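Local coordinates for alanine dehydrogenase/pyridine nucleotide transhydrogenase (Mycobacterium smegmatis str. MC2 155, PDB 3P2Y), which probably takes part, as transhydrogenase subunit alpha 1, in the transfer of reducing equivalents between NADH and NADP that is coupled to proton pumping across the membrane, at residues A[25-30]-A[36-41]; A[92-97]-A[106-111]; A[271-276]-A[281-286]; A[288-293]-A[309-314]; A[351-356]-A[367-372]. All blocks are in the same frame, centred on the assembly; numbering follows the deposited sequence.

Contact 1 (A[25-30]-A[36-41]); sequences IGVPRE and RRVALV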
# COMPACT_ATOMS: atom_id res chain seq x y z
N ILE A 25 5.61 -36.65 -2.68
CA ILE A 25 4.83 -35.46 -3.02
C ILE A 25 5.78 -34.46 -3.71
O ILE A 25 6.82 -34.15 -3.17
CB ILE A 25 4.23 -34.82 -1.74
CG1 ILE A 25 3.63 -35.90 -0.82
CG2 ILE A 25 3.23 -33.71 -2.10
CD1 ILE A 25 2.40 -36.59 -1.40
N GLY A 26 5.42 -33.97 -4.89
CA GLY A 26 6.29 -33.05 -5.66
C GLY A 26 5.72 -31.64 -5.70
O GLY A 26 4.51 -31.48 -5.88
N VAL A 27 6.57 -30.64 -5.47
CA VAL A 27 6.15 -29.24 -5.46
C VAL A 27 6.96 -28.51 -6.54
O VAL A 27 8.15 -28.30 -6.36
CB VAL A 27 6.45 -28.56 -4.09
CG1 VAL A 27 5.95 -27.10 -4.12
CG2 VAL A 27 5.76 -29.30 -2.95
N PRO A 28 6.32 -28.11 -7.65
CA PRO A 28 7.04 -27.36 -8.68
C PRO A 28 7.13 -25.84 -8.42
O PRO A 28 6.35 -25.27 -7.63
CB PRO A 28 6.22 -27.59 -9.96
CG PRO A 28 4.86 -27.98 -9.49
CD PRO A 28 4.94 -28.42 -8.04
N ARG A 29 8.10 -25.21 -9.07
CA ARG A 29 8.14 -23.76 -9.20
C ARG A 29 7.01 -23.33 -10.13
O ARG A 29 6.79 -23.96 -11.18
CB ARG A 29 9.49 -23.32 -9.77
CG ARG A 29 9.57 -21.82 -9.91
CD ARG A 29 10.92 -21.42 -10.52
NE ARG A 29 10.87 -20.04 -11.00
CZ ARG A 29 10.44 -19.65 -12.22
NH1 ARG A 29 10.45 -18.36 -12.56
NH2 ARG A 29 10.02 -20.54 -13.13
N GLU A 30 6.25 -22.31 -9.73
CA GLU A 30 5.22 -21.76 -10.60
C GLU A 30 5.84 -20.99 -11.76
O GLU A 30 6.65 -20.11 -11.53
CB GLU A 30 4.30 -20.84 -9.78
CG GLU A 30 3.48 -21.66 -8.77
CD GLU A 30 2.52 -22.63 -9.45
OE1 GLU A 30 1.80 -22.21 -10.38
OE2 GLU A 30 2.50 -23.81 -9.07
N ARG A 36 4.12 -15.50 -7.66
CA ARG A 36 5.11 -15.64 -6.59
C ARG A 36 4.74 -16.71 -5.56
O ARG A 36 5.56 -16.99 -4.69
CB ARG A 36 5.31 -14.30 -5.85
CG ARG A 36 5.91 -13.23 -6.77
CD ARG A 36 5.96 -11.85 -6.06
NE ARG A 36 6.80 -11.91 -4.85
CZ ARG A 36 6.76 -11.02 -3.84
NH1 ARG A 36 5.93 -9.98 -3.87
NH2 ARG A 36 7.58 -11.19 -2.81
N ARG A 37 3.54 -17.27 -5.63
CA ARG A 37 3.13 -18.28 -4.67
C ARG A 37 3.82 -19.61 -5.01
O ARG A 37 4.33 -19.81 -6.14
CB ARG A 37 1.60 -18.48 -4.65
CG ARG A 37 0.84 -17.22 -4.12
CD ARG A 37 -0.67 -17.33 -4.37
NE ARG A 37 -0.95 -17.29 -5.80
CZ ARG A 37 -2.14 -17.52 -6.33
NH1 ARG A 37 -3.18 -17.81 -5.54
NH2 ARG A 37 -2.30 -17.48 -7.66
N VAL A 38 3.80 -20.49 -4.02
CA VAL A 38 4.31 -21.87 -4.13
C VAL A 38 3.32 -22.77 -3.38
O VAL A 38 2.75 -22.36 -2.38
CB VAL A 38 5.76 -21.96 -3.50
CG1 VAL A 38 5.77 -21.55 -2.02
CG2 VAL A 38 6.36 -23.38 -3.69
N ALA A 39 3.07 -23.99 -3.87
CA ALA A 39 1.93 -24.77 -3.34
C ALA A 39 2.13 -25.25 -1.91
O ALA A 39 1.16 -25.36 -1.19
CB ALA A 39 1.57 -25.96 -4.25
N LEU A 40 3.37 -25.55 -1.52
CA LEU A 40 3.65 -25.85 -0.12
C LEU A 40 4.75 -24.92 0.38
O LEU A 40 5.71 -24.66 -0.35
CB LEU A 40 4.11 -27.31 0.07
CG LEU A 40 3.15 -28.43 -0.35
CD1 LEU A 40 3.82 -29.77 -0.02
CD2 LEU A 40 1.77 -28.29 0.37
N VAL A 41 4.60 -24.44 1.62
CA VAL A 41 5.63 -23.65 2.28
C VAL A 41 6.41 -24.56 3.21
O VAL A 41 5.90 -25.61 3.62
CB VAL A 41 5.02 -22.46 3.11
CG1 VAL A 41 4.31 -21.46 2.17
CG2 VAL A 41 4.06 -22.97 4.19
O HOH W 1 3.84 -24.73 -6.63
O HOH W 2 6.54 -21.06 -7.15
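Val27, at the end of strand 24-27, meets the returning loop 36-41 with both of its methyl branches, and the two segments run in nearly opposite directions. The apolar layer comes first. CG1, anti to the backbone N (chi1 -178°), is directed at Val38, whose CG2 it meets at 3.8 Å with the two side chains crossing at about a right angle. The other branch, Val27 CG2, packs more tightly, 3.5 Å from Leu40 CD1, and also lies against Leu40 CG.

The second kind of interaction is polar and runs through water, since no direct hydrogen bond joins the segments. One water donates to Pro28 O and to Glu30 OE2 (2.9 Å) and accepts from Ala39 N (3.0 Å), tying three groups of the two segments together. Another accepts from Glu30 N at 2.9 Å and lies close to Arg37 O. The first torsion of Glu30 (chi1 -68°) sets CG beside its backbone N, 3.3 Å from Arg37 O, and the bend at chi2 carries the carboxylate on to several partners: OE2 takes Val91 N as well as the water, and OE1 forms a salt bridge with Lys90. Arg37 spends its charge outside, on Glu35.

All the touching residues are buried. Val89 of the neighbouring strand and helix 336-354 enclose the apolar part, and Val41 is the N-cap of helix 42-50. This is the connection that leads from a central strand into the first helix of an open, Rossmann-like parallel sheet with strand order 3-2-1-4-5-6.

Contact 2 (A[92-97]-A[106-111]); sequences NPPTSD and SVLIGF
Pro93 and Phe111 meet where the beta-alpha-beta unit of strand 87-89, helix 96-99 and strand 107-110 brings the end of its second strand back beside the loop that leaves the first. The ring of Pro93 can be followed round: each of its side-chain carbons lies near the same atom, the main-chain oxygen of Phe111. CB is the most distant, 3.8 Å from Phe111 O. Further along, CG closes to 3.3 Å of that oxygen, and CD, where the ring returns to the backbone, lies 3.2 Å from it. CD also comes near Phe111 CB, a loose apolar touch. Pro93 N is close to Phe111 O as well, but the tertiary amide nitrogen of a proline has no hydrogen to offer, so the pair is not bonded.

Deeper in, Pro94 CG meets Leu108 CD2 at 3.9 Å. The CG of Leu108 stands opposite its own backbone N (chi1 174°), which sends the branch out from the strand to this proline. Leu120 and Leu124 of helix 118-126 cover the same apolar patch.

What Pro93 cannot supply, a water does: it donates to Phe111 O at 3.0 Å and to Asn92 O at 2.9 Å.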
# COMPACT_ATOMS: atom_id res chain seq x y z
N ASN A 92 -1.08 -22.78 -10.02
CA ASN A 92 -1.81 -22.50 -11.28
C ASN A 92 -1.97 -23.72 -12.18
O ASN A 92 -1.25 -24.71 -12.02
CB ASN A 92 -1.09 -21.39 -12.07
CG ASN A 92 -1.08 -20.08 -11.31
OD1 ASN A 92 -0.04 -19.42 -11.15
ND2 ASN A 92 -2.24 -19.70 -10.84
N PRO A 93 -2.95 -23.68 -13.12
CA PRO A 93 -3.13 -24.83 -14.03
C PRO A 93 -1.81 -25.16 -14.72
O PRO A 93 -1.06 -24.23 -15.09
CB PRO A 93 -4.15 -24.32 -15.04
CG PRO A 93 -5.04 -23.37 -14.21
CD PRO A 93 -4.03 -22.67 -13.26
N PRO A 94 -1.54 -26.46 -14.96
CA PRO A 94 -0.33 -26.85 -15.63
C PRO A 94 -0.38 -26.50 -17.12
O PRO A 94 -1.46 -26.51 -17.73
CB PRO A 94 -0.31 -28.38 -15.46
CG PRO A 94 -1.77 -28.76 -15.42
CD PRO A 94 -2.40 -27.62 -14.63
N THR A 95 0.79 -26.18 -17.68
CA THR A 95 0.92 -25.98 -19.12
C THR A 95 1.00 -27.35 -19.80
O THR A 95 1.19 -28.39 -19.14
CB THR A 95 2.21 -25.24 -19.47
OG1 THR A 95 3.32 -26.06 -19.11
CG2 THR A 95 2.33 -23.89 -18.73
N SER A 96 0.89 -27.35 -21.13
CA SER A 96 1.00 -28.57 -21.92
C SER A 96 2.32 -29.29 -21.64
O SER A 96 2.35 -30.53 -21.46
CB SER A 96 0.88 -28.23 -23.42
OG SER A 96 0.94 -29.40 -24.20
N ASP A 97 3.41 -28.53 -21.62
CA ASP A 97 4.75 -29.09 -21.39
C ASP A 97 4.87 -29.66 -19.97
O ASP A 97 5.54 -30.68 -19.75
CB ASP A 97 5.85 -28.04 -21.66
CG ASP A 97 6.02 -27.71 -23.16
OD1 ASP A 97 5.52 -28.47 -24.03
OD2 ASP A 97 6.65 -26.68 -23.47
N SER A 106 -0.33 -41.03 -11.52
CA SER A 106 -0.14 -40.00 -10.49
C SER A 106 -1.43 -39.24 -10.19
O SER A 106 -2.43 -39.41 -10.86
CB SER A 106 0.94 -39.00 -10.93
OG SER A 106 0.57 -38.33 -12.14
N VAL A 107 -1.36 -38.38 -9.16
CA VAL A 107 -2.44 -37.46 -8.80
C VAL A 107 -1.88 -36.05 -8.94
O VAL A 107 -0.72 -35.81 -8.64
CB VAL A 107 -2.90 -37.73 -7.34
CG1 VAL A 107 -3.75 -36.57 -6.74
CG2 VAL A 107 -3.71 -39.05 -7.25
N LEU A 108 -2.72 -35.13 -9.42
CA LEU A 108 -2.37 -33.71 -9.48
C LEU A 108 -3.43 -32.95 -8.70
O LEU A 108 -4.63 -33.22 -8.86
CB LEU A 108 -2.38 -33.22 -10.94
CG LEU A 108 -2.17 -31.71 -11.14
CD1 LEU A 108 -0.74 -31.26 -10.78
CD2 LEU A 108 -2.50 -31.33 -12.62
N ILE A 109 -2.98 -32.02 -7.87
CA ILE A 109 -3.90 -31.17 -7.10
C ILE A 109 -3.48 -29.75 -7.37
O ILE A 109 -2.29 -29.44 -7.24
CB ILE A 109 -3.78 -31.41 -5.57
CG1 ILE A 109 -4.25 -32.83 -5.22
CG2 ILE A 109 -4.62 -30.34 -4.78
CD1 ILE A 109 -3.93 -33.29 -3.76
N GLY A 110 -4.44 -28.88 -7.71
CA GLY A 110 -4.12 -27.45 -7.90
C GLY A 110 -5.35 -26.69 -8.37
O GLY A 110 -6.43 -27.27 -8.47
N PHE A 111 -5.19 -25.41 -8.70
CA PHE A 111 -6.26 -24.72 -9.42
C PHE A 111 -6.16 -25.23 -10.85
O PHE A 111 -5.11 -25.12 -11.46
CB PHE A 111 -6.09 -23.20 -9.42
CG PHE A 111 -6.37 -22.55 -8.09
CD1 PHE A 111 -7.62 -22.65 -7.50
CD2 PHE A 111 -5.38 -21.81 -7.45
CE1 PHE A 111 -7.89 -22.01 -6.27
CE2 PHE A 111 -5.63 -21.19 -6.23
CZ PHE A 111 -6.90 -21.29 -5.61
O HOH W 3 -2.75 -26.98 -10.96

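Contact 3 (A[271-276]-A[281-286]); sequences TTALVP and PRLVTA
The loop that leaves strand 268-271 and returns to start helix 286-290 folds back on itself, so that Thr271, Ala273 and Val275 face Val284, Leu283 and Pro281 along two limbs running in nearly opposite directions. No hydrogen bond spans the limbs; carbon packing joins them. At the strand end, Thr271 CG2 meets Val284 CG2 at 3.7 Å. The torsion of Thr271 (chi1 70°) presents this methyl to valine while OG1 is hydrogen-bonded to Asn308. Ala273 CB sits between two partners, 3.7 Å from Leu283 CD1 and 4.1 Å from Pro281 CG.

The strand belongs to the Rossmann-type sheet of the C-terminal domain, where it lies between strands 186-190 and 297-300. Ala273 also touches the glycine-rich turn after strand 186-190, whose GxGxxG pattern is consistent with dinucleotide binding, and Leu190 packs against Thr271, Leu283 and Val284.

Toward the exposed end of the loop, the Pro281 ring becomes the main surface. Its CD lies 3.4 Å from Ala273 O, and its CG is 3.8 Å from Val275 CG2. Asn308 bridges the limbs from outside, its ND2 donating to Ala273 O and Pro281 O.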
# COMPACT_ATOMS: atom_id res chain seq x y z
N THR A 271 -14.43 -3.32 -6.12
CA THR A 271 -15.44 -4.18 -6.75
C THR A 271 -14.92 -5.61 -6.84
O THR A 271 -13.75 -5.82 -7.20
CB THR A 271 -15.86 -3.66 -8.16
OG1 THR A 271 -14.77 -3.84 -9.08
CG2 THR A 271 -16.18 -2.15 -8.10
N THR A 272 -15.76 -6.59 -6.51
CA THR A 272 -15.23 -7.95 -6.36
C THR A 272 -16.10 -9.00 -7.04
O THR A 272 -15.79 -10.19 -6.97
CB THR A 272 -15.08 -8.39 -4.86
OG1 THR A 272 -16.37 -8.71 -4.32
CG2 THR A 272 -14.40 -7.32 -3.99
N ALA A 273 -17.22 -8.58 -7.62
CA ALA A 273 -18.25 -9.55 -8.05
C ALA A 273 -17.81 -10.37 -9.26
O ALA A 273 -17.32 -9.83 -10.27
CB ALA A 273 -19.54 -8.87 -8.33
N LEU A 274 -18.00 -11.69 -9.15
CA LEU A 274 -17.64 -12.63 -10.21
C LEU A 274 -18.82 -13.53 -10.52
O LEU A 274 -19.71 -13.72 -9.67
CB LEU A 274 -16.47 -13.53 -9.80
CG LEU A 274 -15.21 -12.81 -9.30
CD1 LEU A 274 -14.27 -13.77 -8.58
CD2 LEU A 274 -14.52 -12.09 -10.45
N VAL A 275 -18.82 -14.06 -11.74
CA VAL A 275 -19.70 -15.16 -12.12
C VAL A 275 -18.77 -16.22 -12.71
O VAL A 275 -18.14 -15.99 -13.74
CB VAL A 275 -20.77 -14.74 -13.15
CG1 VAL A 275 -21.68 -15.93 -13.50
CG2 VAL A 275 -21.63 -13.60 -12.61
N PRO A 276 -18.66 -17.39 -12.05
CA PRO A 276 -17.73 -18.43 -12.52
C PRO A 276 -17.99 -18.77 -13.99
O PRO A 276 -19.13 -18.98 -14.37
CB PRO A 276 -18.05 -19.63 -11.61
CG PRO A 276 -18.63 -18.99 -10.36
CD PRO A 276 -19.42 -17.83 -10.86
N PRO A 281 -19.88 -9.17 -13.75
CA PRO A 281 -21.02 -8.25 -13.73
C PRO A 281 -20.57 -6.78 -13.77
O PRO A 281 -19.67 -6.39 -13.01
CB PRO A 281 -21.66 -8.51 -12.36
CG PRO A 281 -21.16 -9.84 -11.94
CD PRO A 281 -19.83 -10.01 -12.53
N ARG A 282 -21.21 -5.98 -14.63
CA ARG A 282 -20.97 -4.54 -14.67
C ARG A 282 -21.63 -3.83 -13.49
O ARG A 282 -22.85 -3.83 -13.36
CB ARG A 282 -21.44 -3.96 -16.02
CG ARG A 282 -21.18 -2.47 -16.20
CD ARG A 282 -19.68 -2.14 -16.35
NE ARG A 282 -18.99 -2.86 -17.43
CZ ARG A 282 -19.15 -2.62 -18.74
NH1 ARG A 282 -20.00 -1.68 -19.17
NH2 ARG A 282 -18.46 -3.34 -19.62
N LEU A 283 -20.83 -3.24 -12.61
CA LEU A 283 -21.36 -2.58 -11.41
C LEU A 283 -21.06 -1.09 -11.36
O LEU A 283 -21.75 -0.34 -10.64
CB LEU A 283 -20.81 -3.24 -10.15
CG LEU A 283 -21.03 -4.74 -9.94
CD1 LEU A 283 -20.14 -5.25 -8.81
CD2 LEU A 283 -22.49 -5.02 -9.63
N VAL A 284 -20.01 -0.67 -12.06
CA VAL A 284 -19.58 0.73 -12.04
C VAL A 284 -19.56 1.19 -13.50
O VAL A 284 -18.64 0.86 -14.26
CB VAL A 284 -18.18 0.90 -11.40
CG1 VAL A 284 -17.69 2.37 -11.46
CG2 VAL A 284 -18.19 0.39 -9.92
N THR A 285 -20.57 1.96 -13.87
CA THR A 285 -20.65 2.51 -15.23
C THR A 285 -19.60 3.59 -15.40
O THR A 285 -19.06 4.13 -14.42
CB THR A 285 -22.03 3.17 -15.47
OG1 THR A 285 -22.21 4.23 -14.52
CG2 THR A 285 -23.17 2.16 -15.34
N ALA A 286 -19.34 3.95 -16.66
CA ALA A 286 -18.48 5.09 -16.95
C ALA A 286 -18.94 6.36 -16.21
O ALA A 286 -18.10 7.08 -15.66
CB ALA A 286 -18.42 5.34 -18.46

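Contact 4 (A[288-293]-A[309-314]); sequences AATGMQ and CELTEP
This is a small apolar contact between the short helix 286-290 and a beta turn in the loop that joins strand 297-300 to strand 317-320, carried by Ala289 on one side and by Leu311 and Cys309 on the other. It buries only 97 Å² in all. The methyl of Ala289 faces the turn and meets the end of Leu311, with CB to CD1 at 4.1 Å. Cys309 reaches the same methyl from its own part of the turn, its SG 4.4 Å from Ala289 CB. Thr290 adds a loose touch on Leu311 CD1, while its hydroxyl is hydrogen-bonded to Ala286 O one helical turn back.

The turn itself is type I, from Cys309 to Thr312, and is closed by Thr312 N donating to Cys309 O at 3.1 Å. A second bond stiffens it: Leu311 N donates to Cys309 SG at 3.6 Å, with an N-H...S angle of 158°. With chi1 of Cys309 at -178°, SG lies anti to the backbone N and therefore beside the carbonyl carbon, on the side where the chain runs on to Leu311 N. Thus one sulfur accepts from the turn backbone and also packs on the helix.

Neighbouring residues hold the turn and cover the contact. Asp300 OD2 accepts from Cys309 N and Thr312 OG1 of the turn, and His320 of strand 317-320 packs on both Thr290 and Leu311. The helix lies on the crossover between the parallel strands 268-271 and 297-300, and the turn follows the second of these, an arrangement that belongs to the beta-alpha-beta connections of a Rossmann-type domain.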
# COMPACT_ATOMS: atom_id res chain seq x y z
N ALA A 288 -20.73 6.64 -13.41
CA ALA A 288 -20.51 6.49 -11.96
C ALA A 288 -19.07 6.85 -11.61
O ALA A 288 -18.84 7.67 -10.72
CB ALA A 288 -20.81 5.06 -11.51
N ALA A 289 -18.11 6.28 -12.35
CA ALA A 289 -16.69 6.53 -12.10
C ALA A 289 -16.36 7.99 -12.32
O ALA A 289 -15.68 8.61 -11.51
CB ALA A 289 -15.81 5.64 -12.99
N THR A 290 -16.87 8.55 -13.42
CA THR A 290 -16.62 9.94 -13.81
C THR A 290 -17.18 10.94 -12.80
O THR A 290 -16.63 12.04 -12.63
CB THR A 290 -17.25 10.20 -15.21
OG1 THR A 290 -16.64 9.31 -16.14
CG2 THR A 290 -17.03 11.62 -15.68
N GLY A 291 -18.27 10.54 -12.14
CA GLY A 291 -18.94 11.37 -11.13
C GLY A 291 -18.25 11.39 -9.77
O GLY A 291 -18.62 12.18 -8.90
N MET A 292 -17.27 10.50 -9.56
CA MET A 292 -16.49 10.50 -8.32
C MET A 292 -15.56 11.72 -8.25
O MET A 292 -15.20 12.32 -9.28
CB MET A 292 -15.68 9.19 -8.18
CG MET A 292 -16.58 7.95 -8.07
SD MET A 292 -15.70 6.37 -8.28
CE MET A 292 -14.61 6.37 -6.85
N GLN A 293 -15.22 12.13 -7.03
CA GLN A 293 -14.36 13.30 -6.85
C GLN A 293 -12.96 13.00 -7.36
O GLN A 293 -12.50 11.86 -7.28
CB GLN A 293 -14.31 13.71 -5.37
CG GLN A 293 -15.61 14.38 -4.88
CD GLN A 293 -15.93 15.67 -5.63
OE1 GLN A 293 -15.11 16.59 -5.72
NE2 GLN A 293 -17.14 15.75 -6.18
N CYS A 309 -15.94 -2.59 -13.75
CA CYS A 309 -15.99 -1.18 -14.15
C CYS A 309 -15.81 -1.08 -15.65
O CYS A 309 -14.88 -1.65 -16.21
CB CYS A 309 -14.93 -0.33 -13.42
SG CYS A 309 -14.98 1.44 -13.82
N GLU A 310 -16.71 -0.34 -16.28
CA GLU A 310 -16.67 -0.11 -17.73
C GLU A 310 -15.33 0.46 -18.24
O GLU A 310 -14.91 0.18 -19.36
CB GLU A 310 -17.86 0.80 -18.10
CG GLU A 310 -17.97 1.25 -19.55
CD GLU A 310 -19.23 2.09 -19.82
OE1 GLU A 310 -20.02 2.37 -18.87
OE2 GLU A 310 -19.42 2.49 -21.00
N LEU A 311 -14.66 1.25 -17.41
CA LEU A 311 -13.44 1.92 -17.83
C LEU A 311 -12.17 1.13 -17.46
O LEU A 311 -11.06 1.57 -17.74
CB LEU A 311 -13.40 3.34 -17.26
CG LEU A 311 -14.56 4.24 -17.70
CD1 LEU A 311 -14.62 5.51 -16.86
CD2 LEU A 311 -14.43 4.58 -19.20
N THR A 312 -12.36 -0.02 -16.83
CA THR A 312 -11.22 -0.83 -16.41
C THR A 312 -10.35 -1.30 -17.56
O THR A 312 -10.86 -1.80 -18.58
CB THR A 312 -11.69 -2.04 -15.57
OG1 THR A 312 -12.05 -1.54 -14.29
CG2 THR A 312 -10.62 -3.12 -15.43
N GLU A 313 -9.05 -1.10 -17.40
CA GLU A 313 -8.05 -1.70 -18.29
C GLU A 313 -7.32 -2.79 -17.51
O GLU A 313 -6.49 -2.48 -16.64
CB GLU A 313 -7.10 -0.62 -18.81
CG GLU A 313 -7.83 0.44 -19.66
CD GLU A 313 -6.91 1.56 -20.14
OE1 GLU A 313 -5.71 1.29 -20.32
OE2 GLU A 313 -7.42 2.70 -20.35
N PRO A 314 -7.63 -4.08 -17.79
CA PRO A 314 -7.09 -5.21 -17.00
C PRO A 314 -5.56 -5.18 -16.82
O PRO A 314 -4.81 -4.94 -17.81
CB PRO A 314 -7.56 -6.45 -17.80
CG PRO A 314 -8.84 -5.99 -18.46
CD PRO A 314 -8.61 -4.53 -18.81

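Contact 5 (A[351-356]-A[367-372]); sequences LDLLLT and EIVAAS. With CA (calcium ion), chain D.
Leu353 and Leu354, at the end of helix 336-354, meet Ile368 and Val369 of the C-terminal helix 367-372 in two differently oriented pairs. Leu353 crosses Ile368 at about a right angle: its CD1 enters beside the branch point, 3.8 Å from Ile368 CG2 and 3.9 Å from Ile368 CB. The same methyl also reaches Val369 CG2, at 4.1 Å. Leu354 and Val369 instead slide past each other in opposite directions, bringing Leu354 CD2 to 3.9 Å from Val369 CG2. With chi1 of Val369 at 175°, CG1 stands anti to the backbone N, and both methyls come near Leu354 CD2. Phe132 of strand 130-133 packs on Leu354 and Val369, so the last helix is fitted against the N-terminal sheet as well as the long helix.

In the C-terminal helix, Ile368 O accepts from both Ser372 N and Ser372 OG, the hydroxyl at 2.8 Å, and the two donors approach from opposite faces of the carbonyl plane.

On the other helix, the chain leaves helical geometry at Leu355. There a calcium ion is bound by Asp352 O at 2.3 Å, by Leu355 O and by two waters, one of which also donates to Leu353 O. The carboxylate of Asp352 pairs with Arg51 instead. The result is a calcium site built from main-chain oxygens at the C-terminal end of a helix.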
# COMPACT_ATOMS: atom_id res chain seq x y z
N LEU A 351 -5.40 -33.49 0.50
CA LEU A 351 -4.48 -34.61 0.32
C LEU A 351 -4.69 -35.65 1.43
O LEU A 351 -4.65 -36.87 1.17
CB LEU A 351 -3.04 -34.09 0.32
CG LEU A 351 -1.93 -35.16 0.31
CD1 LEU A 351 -2.04 -36.04 -0.96
CD2 LEU A 351 -0.53 -34.49 0.43
N ASP A 352 -4.94 -35.18 2.66
CA ASP A 352 -5.14 -36.09 3.79
C ASP A 352 -6.34 -37.01 3.57
O ASP A 352 -6.35 -38.14 4.10
CB ASP A 352 -5.31 -35.34 5.13
CG ASP A 352 -4.00 -34.74 5.66
OD1 ASP A 352 -2.90 -35.08 5.18
OD2 ASP A 352 -4.08 -33.90 6.58
N LEU A 353 -7.34 -36.55 2.82
CA LEU A 353 -8.46 -37.42 2.44
C LEU A 353 -8.00 -38.53 1.53
O LEU A 353 -8.50 -39.67 1.62
CB LEU A 353 -9.57 -36.67 1.70
CG LEU A 353 -10.41 -35.64 2.45
CD1 LEU A 353 -11.59 -35.24 1.57
CD2 LEU A 353 -10.90 -36.18 3.79
N LEU A 354 -7.08 -38.20 0.63
CA LEU A 354 -6.63 -39.11 -0.41
C LEU A 354 -5.61 -40.12 0.08
O LEU A 354 -5.41 -41.15 -0.56
CB LEU A 354 -6.04 -38.36 -1.58
CG LEU A 354 -6.86 -37.18 -2.12
CD1 LEU A 354 -6.07 -36.54 -3.21
CD2 LEU A 354 -8.25 -37.61 -2.63
N LEU A 355 -4.95 -39.83 1.20
CA LEU A 355 -3.91 -40.72 1.70
C LEU A 355 -4.48 -41.72 2.70
O LEU A 355 -5.32 -41.38 3.52
CB LEU A 355 -2.78 -39.93 2.37
CG LEU A 355 -1.97 -38.97 1.50
CD1 LEU A 355 -1.04 -38.13 2.38
CD2 LEU A 355 -1.19 -39.69 0.40
N THR A 356 -4.02 -42.96 2.61
CA THR A 356 -4.27 -43.98 3.62
C THR A 356 -2.89 -44.50 4.02
O THR A 356 -1.86 -44.04 3.51
CB THR A 356 -5.17 -45.12 3.06
OG1 THR A 356 -4.49 -45.79 1.99
CG2 THR A 356 -6.51 -44.59 2.54
N GLU A 367 -17.91 -37.39 -1.11
CA GLU A 367 -18.45 -36.28 -1.90
C GLU A 367 -17.39 -35.23 -2.32
O GLU A 367 -17.46 -34.65 -3.39
CB GLU A 367 -19.56 -35.62 -1.09
CG GLU A 367 -19.16 -35.26 0.37
CD GLU A 367 -19.52 -36.30 1.44
OE1 GLU A 367 -19.60 -35.88 2.61
OE2 GLU A 367 -19.70 -37.51 1.13
N ILE A 368 -16.43 -34.99 -1.45
CA ILE A 368 -15.40 -33.98 -1.70
C ILE A 368 -14.47 -34.46 -2.81
O ILE A 368 -14.11 -33.71 -3.73
CB ILE A 368 -14.56 -33.64 -0.42
CG1 ILE A 368 -15.45 -32.96 0.63
CG2 ILE A 368 -13.33 -32.78 -0.77
CD1 ILE A 368 -14.79 -32.75 2.00
N VAL A 369 -14.08 -35.73 -2.70
CA VAL A 369 -13.21 -36.39 -3.65
C VAL A 369 -13.90 -36.49 -5.03
O VAL A 369 -13.32 -36.14 -6.06
CB VAL A 369 -12.78 -37.79 -3.10
CG1 VAL A 369 -11.95 -38.57 -4.15
CG2 VAL A 369 -12.02 -37.64 -1.75
N ALA A 370 -15.14 -36.97 -5.04
CA ALA A 370 -15.89 -37.09 -6.28
C ALA A 370 -16.16 -35.74 -6.96
O ALA A 370 -16.01 -35.62 -8.19
CB ALA A 370 -17.20 -37.85 -6.04
N ALA A 371 -16.55 -34.73 -6.18
CA ALA A 371 -16.90 -33.41 -6.73
C ALA A 371 -15.68 -32.66 -7.27
O ALA A 371 -15.79 -31.94 -8.27
CB ALA A 371 -17.62 -32.55 -5.69
N SER A 372 -14.53 -32.81 -6.61
CA SER A 372 -13.34 -32.06 -7.04
C SER A 372 -12.52 -32.74 -8.15
O SER A 372 -11.69 -32.09 -8.79
CB SER A 372 -12.43 -31.70 -5.86
OG SER A 372 -11.90 -32.87 -5.24
CA CA D . -6.27 -40.07 5.39
O HOH W 4 -8.40 -40.64 4.48
O HOH W 5 -4.15 -39.41 5.88

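The five contacts fall into two groups, one around each of the two large sheets. Contacts 1 and 2, with centres 11 Å apart, share the N-terminal parallel sheet and are joined by a probable hydrogen bond from Asn92 N to Glu30 OE1 (3.0 Å). Contact 5, a packing of two helices beside that sheet, touches both: Leu354 CD1 packs on Ile109 CD1 at 3.9 Å, and Leu351 CD2 on Ile25 CD1, so the helix that ends at the calcium ion borders this sheet. Contacts 3 and 4 form the other pair, also 11 Å between centres, joined by a probable hydrogen bond from Ala286 N to Glu310 OE1 (2.8 Å). Contacts 4 and 5 lie farthest apart, 43 Å between centres.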